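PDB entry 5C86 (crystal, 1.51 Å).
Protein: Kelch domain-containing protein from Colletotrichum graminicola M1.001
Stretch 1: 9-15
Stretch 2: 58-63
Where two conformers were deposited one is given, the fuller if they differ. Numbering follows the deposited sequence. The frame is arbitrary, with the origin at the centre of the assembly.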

# COMPACT_ATOMS: atom_id res chain seq x y z
N MET A 9 9.03 17.36 11.74
CA MET A 9 7.60 17.29 11.48
C MET A 9 7.29 18.11 10.24
O MET A 9 7.78 19.23 10.09
CB MET A 9 6.74 17.81 12.67
CG MET A 9 6.74 17.00 13.98
SD MET A 9 5.73 15.49 14.19
CE MET A 9 4.75 15.45 12.76
N VAL A 10 6.46 17.53 9.37
CA VAL A 10 6.00 18.04 8.11
C VAL A 10 4.52 18.29 8.34
O VAL A 10 3.81 17.43 8.86
CB VAL A 10 6.25 16.96 7.03
CG1 VAL A 10 5.44 17.14 5.75
CG2 VAL A 10 7.76 16.95 6.75
N LYS A 11 4.03 19.44 7.92
CA LYS A 11 2.64 19.80 8.19
C LYS A 11 1.90 20.10 6.92
O LYS A 11 2.29 20.94 6.11
CB LYS A 11 2.62 21.03 9.11
CG LYS A 11 1.64 20.91 10.28
CD LYS A 11 1.11 22.30 10.68
CE LYS A 11 2.25 23.26 11.01
NZ LYS A 11 1.79 24.68 10.99
N PHE A 12 0.81 19.41 6.67
CA PHE A 12 0.07 19.62 5.52
C PHE A 12 -1.16 20.54 5.82
O PHE A 12 -1.68 20.50 6.91
CB PHE A 12 -0.50 18.27 4.96
CG PHE A 12 0.55 17.45 4.22
CD1 PHE A 12 0.83 17.66 2.86
CD2 PHE A 12 1.16 16.41 4.88
CE1 PHE A 12 1.80 16.92 2.21
CE2 PHE A 12 2.13 15.64 4.22
CZ PHE A 12 2.43 15.90 2.90
N PRO A 13 -1.69 21.18 4.80
CA PRO A 13 -2.89 22.02 5.02
C PRO A 13 -4.16 21.16 5.02
O PRO A 13 -5.25 21.73 5.23
CB PRO A 13 -2.87 22.93 3.81
CG PRO A 13 -2.31 22.05 2.70
CD PRO A 13 -1.22 21.29 3.40
N VAL A 14 -4.06 19.82 4.78
CA VAL A 14 -5.28 18.92 4.84
C VAL A 14 -4.81 17.68 5.64
O VAL A 14 -3.59 17.41 5.74
CB VAL A 14 -5.84 18.45 3.52
CG1 VAL A 14 -6.16 19.60 2.57
CG2 VAL A 14 -4.87 17.52 2.74
N VAL A 15 -5.71 16.96 6.33
CA VAL A 15 -5.28 15.80 7.07
C VAL A 15 -4.99 14.72 5.98
O VAL A 15 -5.80 14.42 5.11
CB VAL A 15 -6.37 15.28 8.03
CG1 VAL A 15 -5.88 14.09 8.79
CG2 VAL A 15 -6.80 16.41 9.01
N ASN A 58 9.20 21.69 -0.10
CA ASN A 58 8.01 22.54 -0.19
C ASN A 58 6.73 21.72 0.03
O ASN A 58 6.56 20.63 -0.57
CB ASN A 58 7.92 23.19 -1.58
CG ASN A 58 6.68 24.05 -1.78
OD1 ASN A 58 5.73 23.64 -2.48
ND2 ASN A 58 6.65 25.25 -1.16
N ILE A 59 5.80 22.25 0.83
CA ILE A 59 4.48 21.67 0.93
C ILE A 59 3.57 22.63 0.25
O ILE A 59 3.59 23.81 0.57
CB ILE A 59 4.03 21.45 2.35
CG1 ILE A 59 4.91 20.40 2.99
CG2 ILE A 59 2.57 20.98 2.40
CD1 ILE A 59 5.20 20.70 4.45
N SER A 60 2.83 22.15 -0.71
CA SER A 60 1.95 23.01 -1.52
C SER A 60 0.67 23.42 -0.74
O SER A 60 0.21 22.69 0.16
CB SER A 60 1.56 22.29 -2.82
OG SER A 60 0.54 21.32 -2.63
N ASP A 61 0.08 24.55 -1.13
CA ASP A 61 -1.19 24.91 -0.58
C ASP A 61 -2.25 23.91 -1.02
O ASP A 61 -2.19 23.31 -2.12
CB ASP A 61 -1.61 26.33 -1.05
CG ASP A 61 -0.61 27.42 -0.64
OD1 ASP A 61 -0.05 27.43 0.48
OD2 ASP A 61 -0.41 28.33 -1.47
N ALA A 62 -3.30 23.80 -0.21
CA ALA A 62 -4.37 22.89 -0.55
C ALA A 62 -5.10 23.39 -1.77
O ALA A 62 -5.45 24.58 -1.83
CB ALA A 62 -5.33 22.71 0.63
N ILE A 63 -5.31 22.54 -2.76
CA ILE A 63 -6.11 22.86 -3.91
C ILE A 63 -7.24 21.90 -4.11
O ILE A 63 -7.14 20.71 -3.74
CB ILE A 63 -5.27 22.97 -5.23
CG1 ILE A 63 -4.81 21.60 -5.72
CG2 ILE A 63 -4.07 23.93 -5.00
CD1 ILE A 63 -3.84 21.61 -6.91

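The two stretches run nearly parallel, 7° apart end to end, and no hydrogen bond joins them. The contact rests on apolar packing and buries 279 Å² in total.

Met-9 does not reach the other stretch. Val-10 is buried, and its CG1 packs 3.8 Å from CD1 of Ile-59. Lys-11 contributes its backbone: its O lies 3.4 Å from CD1 of Ile-59. This is a van der Waals approach, since a methyl carbon offers no conventional donor. The end of the Lys-11 side chain leads away.

The CA-to-CB bond of Phe-12 points sideways, but the end of its side chain comes nearer. Its CD1 lies 3.8 Å from CG2 of Ile-59, which meets the ring obliquely.

Pro-13 points toward stretch 2 and touches four of its residues. Its CD is 3.9 Å from CG2 of Ile-59. Its CG lies 3.6 Å from O of Ser-60 and 3.5 Å from N of Ala-62, so the ring packs on backbone as well as side chains. The same CG is 3.7 Å from CB of Ala-62.

Val-14 places CG1 3.8 Å from that CB of Ala-62. Val-15 is out of reach. Ile-59 thus meets residues Val-10 to Pro-13, while the Ala-62 methyl packs against Pro-13 and Val-14.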